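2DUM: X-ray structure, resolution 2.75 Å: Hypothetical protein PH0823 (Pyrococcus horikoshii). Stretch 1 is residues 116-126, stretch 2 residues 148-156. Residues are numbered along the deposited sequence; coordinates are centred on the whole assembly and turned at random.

Stretch 1 116-126: ENVSLIILPSR
Stretch 2 (148-156) KKPVLIIKE

Two parallel strands, 151-154 and one ending at Pro124, lie side by side with N-to-C directions 20° apart and axes 4.6 Å apart at closest approach, burying 693 Å² in all. CA atoms pair in register: Ile121 with Val151 (4.7 Å), Ile122 with Leu152 (4.5 Å), Leu123 with Ile153 (5.0 Å), Pro124 with Ile154 (5.1 Å). Both strands are extended, for example -113/138 at Ile121, -136/147 at Leu123 and -103/116 at Leu152.

The backbone ladder follows the parallel pattern, with odd-numbered residues of the first strand both giving and accepting. Ile121 N donates to Pro150 O (2.9 Å), and Leu152 N to Ile121 O (2.7 Å); Leu123 N then donates to Leu152 O (2.8 Å), and Ile154 N to Leu123 O (2.9 Å). N-H...O angles of 162-170° make these four nearly straight. Ser125 N reaches Ile154 O at 2.8 Å, but its 124° angle makes the bond weak. Proline suits both places: Pro150, lacking an amide hydrogen, still offers its carbonyl, and Pro124 has no donor to satisfy. CA-H...O contacts supplement the ladder, Val151 CA to Ile121 O (3.2 Å) and Ile153 CA to Leu123 O (3.4 Å).

Before the ladder, buried Lys149 (chi m, p, t, p) points CB toward stretch 1 and donates NZ to Val118 O at 2.7 Å. Asn117 ND2 lies 2.9 Å from Lys149 NZ, but both are donors, each satisfied elsewhere in the structure.

Branched aliphatics fill both faces. Ile121, Val151 (t), Leu123 (chi1 m) and Ile153 share one, where Leu123 CD2 meets Val151 CG1 at 3.4 Å. On the other, Ile122 (m, t) sets CG1 3.7 Å from Leu152 CB. Leu120 (t, p) starts away, yet its end returns, bringing CD1 3.8 Å from Pro150 CB.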

# COMPACT_ATOMS: atom_id res chain seq x y z
N GLU A 116 17.82 -4.52 3.05
CA GLU A 116 18.31 -3.20 2.77
C GLU A 116 17.65 -2.11 3.54
O GLU A 116 17.72 -0.94 3.11
CB GLU A 116 18.14 -2.85 1.33
CG GLU A 116 19.46 -2.82 0.67
CD GLU A 116 19.88 -4.20 0.59
OE1 GLU A 116 18.90 -5.00 0.66
OE2 GLU A 116 21.12 -4.46 0.50
N ASN A 117 17.03 -2.48 4.65
CA ASN A 117 16.27 -1.58 5.43
C ASN A 117 15.66 -0.49 4.54
O ASN A 117 16.09 0.68 4.53
CB ASN A 117 17.10 -1.04 6.56
CG ASN A 117 16.22 -0.39 7.58
OD1 ASN A 117 16.59 0.60 8.21
ND2 ASN A 117 14.98 -0.90 7.70
N VAL A 118 14.68 -0.91 3.74
CA VAL A 118 13.98 -0.04 2.80
C VAL A 118 12.81 0.64 3.51
O VAL A 118 12.32 0.11 4.50
CB VAL A 118 13.45 -0.81 1.56
CG1 VAL A 118 14.44 -1.68 1.05
CG2 VAL A 118 12.14 -1.58 1.84
N SER A 119 12.37 1.79 2.97
CA SER A 119 11.32 2.61 3.59
C SER A 119 9.97 2.06 3.30
O SER A 119 9.13 2.14 4.17
CB SER A 119 11.37 4.06 3.11
OG SER A 119 11.41 4.05 1.71
N LEU A 120 9.80 1.53 2.10
CA LEU A 120 8.55 1.14 1.54
C LEU A 120 8.81 0.01 0.61
O LEU A 120 9.89 -0.09 0.03
CB LEU A 120 8.01 2.25 0.68
CG LEU A 120 6.61 2.03 0.12
CD1 LEU A 120 5.62 1.51 1.14
CD2 LEU A 120 6.01 3.29 -0.34
N ILE A 121 7.80 -0.86 0.42
CA ILE A 121 7.79 -1.65 -0.82
C ILE A 121 6.63 -1.26 -1.71
O ILE A 121 5.54 -0.99 -1.18
CB ILE A 121 8.10 -3.20 -0.73
CG1 ILE A 121 7.04 -3.93 -1.47
CG2 ILE A 121 8.12 -3.79 0.64
CD1 ILE A 121 7.55 -4.95 -2.42
N ILE A 122 6.87 -1.16 -3.02
CA ILE A 122 5.83 -0.79 -3.96
C ILE A 122 5.69 -1.92 -4.87
O ILE A 122 6.70 -2.40 -5.34
CB ILE A 122 6.27 0.33 -4.88
CG1 ILE A 122 6.26 1.66 -4.13
CG2 ILE A 122 5.36 0.48 -6.07
CD1 ILE A 122 7.28 2.63 -4.67
N LEU A 123 4.44 -2.31 -5.12
CA LEU A 123 4.02 -3.44 -5.96
C LEU A 123 2.86 -3.11 -6.89
O LEU A 123 1.92 -2.37 -6.49
CB LEU A 123 3.36 -4.49 -5.11
CG LEU A 123 4.05 -5.55 -4.34
CD1 LEU A 123 5.38 -5.47 -4.94
CD2 LEU A 123 4.04 -5.16 -2.89
N PRO A 124 2.84 -3.74 -8.09
CA PRO A 124 1.67 -3.62 -8.95
C PRO A 124 0.61 -4.54 -8.39
O PRO A 124 1.00 -5.59 -7.81
CB PRO A 124 2.18 -4.17 -10.32
CG PRO A 124 3.62 -4.37 -10.16
CD PRO A 124 3.85 -4.60 -8.72
N SER A 125 -0.67 -4.17 -8.55
CA SER A 125 -1.74 -5.03 -8.02
C SER A 125 -1.66 -6.32 -8.81
O SER A 125 -1.20 -7.33 -8.28
CB SER A 125 -3.12 -4.40 -8.02
OG SER A 125 -3.91 -4.84 -9.11
N ARG A 126 -2.00 -6.29 -10.08
CA ARG A 126 -1.92 -7.53 -10.83
C ARG A 126 -0.83 -7.44 -11.88
O ARG A 126 -0.58 -6.35 -12.48
CB ARG A 126 -3.29 -8.00 -11.38
CG ARG A 126 -4.36 -6.89 -11.81
CD ARG A 126 -4.41 -6.79 -13.33
NE ARG A 126 -5.31 -5.77 -13.88
CZ ARG A 126 -5.60 -5.62 -15.20
NH1 ARG A 126 -6.46 -4.63 -15.60
NH2 ARG A 126 -5.08 -6.44 -16.14
N LYS A 148 7.16 -6.74 7.23
CA LYS A 148 6.97 -5.74 8.36
C LYS A 148 7.02 -4.29 7.86
O LYS A 148 6.36 -3.34 8.41
CB LYS A 148 8.06 -5.85 9.43
CG LYS A 148 8.47 -7.26 9.82
CD LYS A 148 7.32 -8.13 10.34
CE LYS A 148 7.82 -9.59 10.48
NZ LYS A 148 9.22 -9.49 10.99
N LYS A 149 7.81 -4.14 6.81
CA LYS A 149 7.80 -2.98 5.94
C LYS A 149 6.34 -2.47 5.50
O LYS A 149 5.33 -3.25 5.59
CB LYS A 149 8.77 -3.28 4.77
CG LYS A 149 10.26 -2.90 4.96
CD LYS A 149 10.94 -3.61 6.09
CE LYS A 149 12.33 -3.08 6.29
NZ LYS A 149 12.35 -1.57 6.59
N PRO A 150 6.19 -1.15 5.18
CA PRO A 150 4.94 -0.66 4.55
C PRO A 150 4.87 -0.99 3.09
O PRO A 150 5.89 -1.43 2.52
CB PRO A 150 4.96 0.82 4.83
CG PRO A 150 6.38 1.19 5.05
CD PRO A 150 7.09 -0.05 5.56
N VAL A 151 3.66 -0.91 2.49
CA VAL A 151 3.48 -1.48 1.16
C VAL A 151 2.55 -0.68 0.30
O VAL A 151 1.42 -0.46 0.68
CB VAL A 151 2.96 -2.93 1.16
CG1 VAL A 151 2.65 -3.43 -0.30
CG2 VAL A 151 3.94 -3.88 1.76
N LEU A 152 2.99 -0.28 -0.89
CA LEU A 152 2.15 0.51 -1.73
C LEU A 152 1.60 -0.43 -2.83
O LEU A 152 2.34 -1.02 -3.72
CB LEU A 152 2.98 1.62 -2.34
CG LEU A 152 2.39 3.03 -2.39
CD1 LEU A 152 3.04 3.85 -3.43
CD2 LEU A 152 1.05 3.04 -2.75
N ILE A 153 0.30 -0.62 -2.82
CA ILE A 153 -0.13 -1.38 -3.97
C ILE A 153 -0.73 -0.43 -4.99
O ILE A 153 -1.71 0.27 -4.73
CB ILE A 153 -0.84 -2.75 -3.70
CG1 ILE A 153 -1.83 -2.94 -4.81
CG2 ILE A 153 -1.49 -2.89 -2.36
CD1 ILE A 153 -3.24 -2.13 -4.57
N ILE A 154 -0.06 -0.32 -6.12
CA ILE A 154 -0.47 0.66 -7.13
C ILE A 154 -1.31 -0.16 -8.09
O ILE A 154 -1.23 -1.43 -8.02
CB ILE A 154 0.79 1.42 -7.74
CG1 ILE A 154 0.58 2.91 -7.85
CG2 ILE A 154 1.05 1.09 -9.15
CD1 ILE A 154 0.98 3.71 -6.59
N LYS A 155 -2.14 0.50 -8.91
CA LYS A 155 -3.11 -0.24 -9.70
C LYS A 155 -3.44 0.29 -11.12
O LYS A 155 -3.31 -0.46 -12.12
CB LYS A 155 -4.38 -0.33 -8.87
CG LYS A 155 -5.06 -1.69 -8.91
CD LYS A 155 -6.27 -1.74 -8.01
CE LYS A 155 -5.93 -2.10 -6.57
NZ LYS A 155 -7.14 -2.88 -6.07
N GLU A 156 -3.91 1.53 -11.23
CA GLU A 156 -4.20 2.19 -12.52
C GLU A 156 -4.73 3.60 -12.26
O GLU A 156 -5.22 3.90 -11.16
CB GLU A 156 -5.15 1.38 -13.45
CG GLU A 156 -5.47 2.02 -14.87
CD GLU A 156 -4.19 2.52 -15.66
OE1 GLU A 156 -3.80 3.73 -15.61
OE2 GLU A 156 -3.56 1.69 -16.37